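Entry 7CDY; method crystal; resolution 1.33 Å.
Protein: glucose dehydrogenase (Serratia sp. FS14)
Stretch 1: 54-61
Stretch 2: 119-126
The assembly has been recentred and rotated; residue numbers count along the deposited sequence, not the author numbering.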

# COMPACT_ATOMS: atom_id res chain seq x y z
N VAL A 54 13.20 -10.13 -7.75
CA VAL A 54 13.03 -8.95 -6.91
C VAL A 54 14.30 -8.70 -6.10
O VAL A 54 15.19 -9.55 -6.00
N TYR A 55 14.35 -7.52 -5.49
CA TYR A 55 15.37 -7.18 -4.50
C TYR A 55 14.78 -7.56 -3.15
O TYR A 55 14.03 -6.79 -2.54
N ALA A 56 15.11 -8.76 -2.69
CA ALA A 56 14.51 -9.31 -1.47
C ALA A 56 15.42 -9.08 -0.27
O ALA A 56 15.90 -10.02 0.37
N GLU A 57 15.64 -7.82 0.02
CA GLU A 57 16.50 -7.40 1.16
C GLU A 57 15.72 -6.39 2.01
O GLU A 57 14.99 -5.59 1.46
N GLY A 58 15.88 -6.47 3.33
CA GLY A 58 15.19 -5.53 4.24
C GLY A 58 13.67 -5.58 4.10
O GLY A 58 13.11 -6.61 4.31
N GLN A 59 13.08 -4.42 3.81
CA GLN A 59 11.61 -4.30 3.61
C GLN A 59 11.26 -4.53 2.13
O GLN A 59 10.10 -4.42 1.81
N GLY A 60 12.23 -4.82 1.26
CA GLY A 60 11.91 -4.97 -0.14
C GLY A 60 11.64 -6.41 -0.54
O GLY A 60 11.99 -7.37 0.14
N GLY A 61 11.01 -6.54 -1.70
CA GLY A 61 10.80 -7.83 -2.33
C GLY A 61 9.62 -7.73 -3.27
O GLY A 61 9.44 -6.71 -3.95
N LEU A 119 17.48 4.67 -4.94
CA LEU A 119 18.28 5.09 -3.80
C LEU A 119 18.19 4.18 -2.59
O LEU A 119 18.85 4.46 -1.58
N SER A 120 17.40 3.12 -2.64
CA SER A 120 17.19 2.29 -1.46
C SER A 120 18.26 1.22 -1.31
O SER A 120 18.76 0.66 -2.30
N VAL A 121 18.60 0.91 -0.06
CA VAL A 121 19.37 -0.27 0.29
C VAL A 121 18.55 -1.24 1.13
O VAL A 121 19.10 -2.09 1.84
N GLY A 122 17.23 -1.13 1.06
CA GLY A 122 16.36 -2.05 1.76
C GLY A 122 15.13 -1.44 2.40
O GLY A 122 14.20 -2.16 2.77
N ASN A 123 15.09 -0.11 2.53
CA ASN A 123 13.99 0.54 3.23
C ASN A 123 13.20 1.50 2.33
O ASN A 123 13.72 2.05 1.36
N HIS A 124 11.92 1.66 2.68
CA HIS A 124 11.05 2.75 2.20
C HIS A 124 10.81 2.68 0.69
O HIS A 124 11.06 3.63 -0.07
N PHE A 125 10.28 1.53 0.25
CA PHE A 125 9.82 1.38 -1.12
C PHE A 125 8.39 1.88 -1.30
O PHE A 125 7.99 2.16 -2.44
N GLY A 126 7.62 2.00 -0.23
CA GLY A 126 6.18 2.17 -0.41
C GLY A 126 5.63 0.91 -1.07
O GLY A 126 5.87 -0.21 -0.60

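How does stretch 1 begin its contact with stretch 2? Val-54 stays out of reach, so Tyr-55 makes the first approach. Its CA-to-CB bond points toward stretch 2, and a t rotamer at chi1 (chi2 83°) extends the ring along the loop formed by Ser-120, Val-121 and Gly-122. The ring meets that backbone with its edge: CE2 of Tyr-55 lies 3.9 Å from N of Gly-122. Lower on the ring, CD2 of Tyr-55 rests 3.9 Å from CZ of Phe-125, an apolar contact between the two aromatic side chains. At the tip, OH of Tyr-55 comes within 3.3 Å of O of Val-121, and water 1 links the same two atoms, hydrogen-bonding to OH of Tyr-55 at 3.1 Å and donating to O of Val-121 at 2.8 Å. The side chain of Val-121, an m rotamer, contributes little, because its CA-to-CB bond points away.

What happens where the chain turns, from Glu-57 to Gly-60? Ala-56 is out of reach, and Glu-57 (m at both chi1 and chi2) starts sideways and sends its end away, leaving the approach to the backbone. A type II' turn, closed by a hydrogen bond from N of Gly-60 to O of Glu-57 at 2.9 Å, carries Gly-58 at a positive phi that favours glycine. Here the CA atoms of Gly-58 and Gly-122 are 4.4 Å apart; a CB on Gly-58 would clash with O of Gly-122, at 2.7 Å. That carbonyl instead accepts a hydrogen bond from N of Gln-59 at 2.7 Å. Behind it, OG of Ser-120, a t rotamer, accepts from N of Gly-122 at 2.9 Å and donates to O of Asn-123 at 2.8 Å, bracing the loop from within.

How does Gln-59 reach so far into stretch 2? Its CA-to-CB bond points toward the other stretch, and an m, t conformation at chi1 and chi2 extends the side chain until OE1 of Gln-59 accepts a nearly straight hydrogen bond from N of His-124, 2.8 Å long. Water 2 donates to OE1 of Gln-59 at 2.8 Å and accepts from N of Phe-125 at 2.8 Å, so the one amide oxygen serves two consecutive backbone positions, directly and through water. The His-124 ring, on an m rotamer, presents its edge to this oxygen, with CD2 of His-124 3.5 Å from OE1 of Gln-59. Asn-123 is also m; OD1 of Asn-123 lies 3.2 Å from NE2 of Gln-59, but the angle is too poor for a hydrogen bond.

Why does the contact close on a glycine? Phe-125, an m rotamer with its CA-to-CB bond directed toward stretch 1, places CE2 of its ring 3.5 Å from CA of Gly-60. A CB on Gly-60 would lie 2.6 Å from that CE2 atom, a clash, so the bare backbone makes room for the ring. Gly-61, next in sequence, makes no contact with stretch 2.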

# COMPACT_ATOMS: atom_id res chain seq x y z
CB VAL A 54 11.80 -9.07 -5.99
CG1 VAL A 54 10.52 -9.32 -6.80
CG2 VAL A 54 12.02 -10.18 -4.97
CB TYR A 55 15.67 -5.69 -4.61
CG TYR A 55 16.73 -5.13 -3.69
CD1 TYR A 55 18.08 -5.22 -4.00
CD2 TYR A 55 16.37 -4.45 -2.53
CE1 TYR A 55 19.04 -4.67 -3.17
CE2 TYR A 55 17.32 -3.90 -1.70
CZ TYR A 55 18.64 -4.01 -2.03
OH TYR A 55 19.58 -3.45 -1.18
CB ALA A 56 14.21 -10.80 -1.67
CB GLU A 57 17.76 -6.69 0.66
CG GLU A 57 18.70 -7.56 -0.16
CD GLU A 57 19.63 -8.49 0.60
OE1 GLU A 57 19.23 -8.97 1.63
OE2 GLU A 57 20.70 -8.74 0.13
CB GLN A 59 11.10 -2.89 3.97
CG GLN A 59 11.75 -2.17 5.15
CD GLN A 59 11.16 -0.81 5.50
OE1 GLN A 59 10.86 0.02 4.66
NE2 GLN A 59 10.99 -0.57 6.79
CB LEU A 119 17.90 6.52 -3.37
CG LEU A 119 18.09 7.61 -4.42
CD1 LEU A 119 17.56 8.95 -3.91
CD2 LEU A 119 19.56 7.75 -4.81
CB SER A 120 15.83 1.59 -1.54
OG SER A 120 15.58 0.85 -0.36
CB VAL A 121 20.73 0.06 0.94
CG1 VAL A 121 21.57 0.91 -0.01
CG2 VAL A 121 20.52 0.78 2.26
CB ASN A 123 14.50 1.29 4.47
CG ASN A 123 14.96 0.35 5.57
OD1 ASN A 123 14.15 -0.35 6.18
ND2 ASN A 123 16.27 0.31 5.81
CB HIS A 124 11.55 4.13 2.62
CG HIS A 124 11.54 4.34 4.10
ND1 HIS A 124 11.80 5.57 4.66
CD2 HIS A 124 11.27 3.51 5.13
CE1 HIS A 124 11.72 5.48 5.98
NE2 HIS A 124 11.40 4.24 6.29
CB PHE A 125 9.91 -0.10 -1.52
CG PHE A 125 11.32 -0.61 -1.60
CD1 PHE A 125 12.10 -0.30 -2.71
CD2 PHE A 125 11.90 -1.36 -0.58
CE1 PHE A 125 13.40 -0.74 -2.82
CE2 PHE A 125 13.22 -1.79 -0.67
CZ PHE A 125 13.97 -1.49 -1.80
O HOH W 1 20.58 -4.47 1.54
O HOH W 2 9.36 -0.19 2.31